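PDB 3WJ7: putative oxidoreductase from Gluconobacter oxydans, which probably acts as an NAD(P)-dependent reductase of the short-chain dehydrogenase/reductase (SDR) family, reducing carbonyl substrates with a nicotinamide coenzyme. Local coordinates for residues 17-22 with 41-46. Numbering follows the deposited sequence.
Sequences LVTGAT and RLLVRP
Leu17 CD1 covers the oxygen end of one face of the Arg41–Leu42 peptide, 3.5 Å from Arg41 O, and the side chain of Leu42 itself rises from the opposite face, on Val18's side. Between them Val18 N, almost in line with the C=O, donates to Arg41 O at 3.1 Å. Farther along, Leu43 N returns a bond to Val18 O (3.2 Å), tilted 19° from the carbonyl plane. This is the pattern of a parallel ladder, in which one residue bonds to the two that flank its partner.

Leu17 CG is anti to its own backbone N (chi1 172°), which carries Leu17 CD1 to within 4.1 Å of Leu43 CB and beside the aliphatic CG of Arg41. The methylenes of Arg41 suit this apolar surface, whereas its guanidinium reaches Glu59 and the carbonyl of Lys76.

This is the opening beta-alpha-beta unit of a Rossmann fold: helix 24-35 makes the crossover from strand 15-18 to the parallel strand 39-44. The turn leaving the first strand begins the glycine-rich TGxxGxxG motif of extended SDR enzymes, which in relatives lies against the coenzyme pyrophosphate. Gly20 takes a positive phi (61°), which suits a residue without a side chain.

Thr19, with hydroxyl and methyl on one carbon, serves polar and apolar neighbours: OG1 bonds to His83 ND1 and Val84 N at the end of strand 78-83, which pairs with strand 15-18 along its other edge, and CG2 packs alongside Leu43 CD2 at 4.0 Å. Apolar chains fill both buried faces, Leu17 and Leu43 on one; on the other Val18 CG1 touches Leu42 CD2 (3.9 Å), and the same leucine methyl meets Ala21 CB at 4.1 Å, where alanine's small methyl lets the turn fold closely over the second strand.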
loop_
_atom_site.group_PDB
_atom_site.type_symbol
_atom_site.label_atom_id
_atom_site.label_comp_id
_atom_site.label_asym_id
_atom_site.label_seq_id
_atom_site.Cartn_x
_atom_site.Cartn_y
_atom_site.Cartn_z
ATOM N N LEU A 17 -8.127 -10.318 31.362
ATOM C CA LEU A 17 -7.907 -9.139 30.493
ATOM C C LEU A 17 -8.575 -9.370 29.139
ATOM O O LEU A 17 -8.291 -10.373 28.492
ATOM C CB LEU A 17 -6.407 -8.858 30.297
ATOM C CG LEU A 17 -5.945 -7.774 29.278
ATOM C CD1 LEU A 17 -6.283 -6.353 29.724
ATOM C CD2 LEU A 17 -4.446 -7.854 29.032
ATOM N N VAL A 18 -9.467 -8.473 28.712
ATOM C CA VAL A 18 -9.972 -8.531 27.333
ATOM C C VAL A 18 -9.539 -7.309 26.575
ATOM O O VAL A 18 -9.560 -6.235 27.128
ATOM C CB VAL A 18 -11.507 -8.799 27.186
ATOM C CG1 VAL A 18 -12.242 -8.961 28.505
ATOM C CG2 VAL A 18 -12.168 -7.802 26.241
ATOM N N THR A 19 -9.080 -7.470 25.339
ATOM C CA THR A 19 -8.700 -6.322 24.519
ATOM C C THR A 19 -9.808 -6.156 23.526
ATOM O O THR A 19 -10.624 -7.062 23.402
ATOM C CB THR A 19 -7.442 -6.575 23.694
ATOM O OG1 THR A 19 -7.717 -7.595 22.721
ATOM C CG2 THR A 19 -6.287 -6.972 24.592
ATOM N N GLY A 20 -9.833 -5.037 22.794
ATOM C CA GLY A 20 -10.905 -4.781 21.859
ATOM C C GLY A 20 -12.323 -4.694 22.429
ATOM O O GLY A 20 -13.294 -4.886 21.696
ATOM N N ALA A 21 -12.461 -4.331 23.707
ATOM C CA ALA A 21 -13.748 -4.353 24.381
ATOM C C ALA A 21 -14.729 -3.268 23.961
ATOM O O ALA A 21 -15.923 -3.395 24.236
ATOM C CB ALA A 21 -13.545 -4.319 25.875
ATOM N N THR A 22 -14.257 -2.211 23.305
ATOM C CA THR A 22 -15.161 -1.167 22.766
ATOM C C THR A 22 -15.808 -1.590 21.435
ATOM O O THR A 22 -16.794 -0.998 21.006
ATOM C CB THR A 22 -14.420 0.165 22.583
ATOM O OG1 THR A 22 -13.297 -0.034 21.703
ATOM C CG2 THR A 22 -13.849 0.619 23.919
ATOM N N ARG A 41 -10.408 -6.683 33.406
ATOM C CA ARG A 41 -9.628 -5.501 33.083
ATOM C C ARG A 41 -9.753 -5.282 31.545
ATOM O O ARG A 41 -9.671 -6.215 30.753
ATOM C CB ARG A 41 -8.169 -5.656 33.550
ATOM C CG ARG A 41 -7.268 -4.443 33.233
ATOM C CD ARG A 41 -5.815 -4.613 33.709
ATOM N NE ARG A 41 -5.768 -4.882 35.134
ATOM C CZ ARG A 41 -4.814 -5.540 35.773
ATOM N NH1 ARG A 41 -3.764 -6.040 35.130
ATOM N NH2 ARG A 41 -4.941 -5.730 37.082
ATOM N N LEU A 42 -9.969 -4.061 31.109
ATOM C CA LEU A 42 -10.247 -3.842 29.697
ATOM C C LEU A 42 -9.130 -2.985 29.138
ATOM O O LEU A 42 -8.912 -1.901 29.626
ATOM C CB LEU A 42 -11.617 -3.172 29.529
ATOM C CG LEU A 42 -12.811 -3.910 30.180
ATOM C CD1 LEU A 42 -14.123 -3.190 29.963
ATOM C CD2 LEU A 42 -12.964 -5.364 29.766
ATOM N N LEU A 43 -8.382 -3.474 28.163
ATOM C CA LEU A 43 -7.372 -2.634 27.553
ATOM C C LEU A 43 -8.093 -1.740 26.563
ATOM O O LEU A 43 -8.924 -2.220 25.793
ATOM C CB LEU A 43 -6.302 -3.459 26.848
ATOM C CG LEU A 43 -5.128 -2.681 26.255
ATOM C CD1 LEU A 43 -4.062 -2.324 27.301
ATOM C CD2 LEU A 43 -4.497 -3.459 25.100
ATOM N N VAL A 44 -7.812 -0.445 26.639
ATOM C CA VAL A 44 -8.337 0.552 25.692
ATOM C C VAL A 44 -7.213 1.471 25.198
ATOM O O VAL A 44 -6.177 1.616 25.881
ATOM C CB VAL A 44 -9.379 1.454 26.359
ATOM C CG1 VAL A 44 -10.607 0.651 26.781
ATOM C CG2 VAL A 44 -8.744 2.191 27.540
ATOM N N ARG A 45 -7.434 2.078 24.026
ATOM C CA ARG A 45 -6.500 3.038 23.413
ATOM C C ARG A 45 -6.544 4.443 24.058
ATOM O O ARG A 45 -7.596 4.858 24.566
ATOM C CB ARG A 45 -6.769 3.150 21.909
ATOM C CG ARG A 45 -5.854 2.309 21.019
ATOM C CD ARG A 45 -5.944 2.759 19.553
ATOM N NE ARG A 45 -5.337 1.820 18.597
ATOM C CZ ARG A 45 -5.954 0.759 18.061
ATOM N NH1 ARG A 45 -7.215 0.468 18.382
ATOM N NH2 ARG A 45 -5.305 -0.026 17.203
ATOM N N PRO A 46 -5.397 5.174 24.048
ATOM C CA PRO A 46 -5.346 6.608 24.427
ATOM C C PRO A 46 -6.510 7.434 23.838
ATOM O O PRO A 46 -7.113 8.252 24.544
ATOM C CB PRO A 46 -3.993 7.086 23.851
ATOM C CG PRO A 46 -3.179 5.844 23.590
ATOM C CD PRO A 46 -4.040 4.624 23.830
#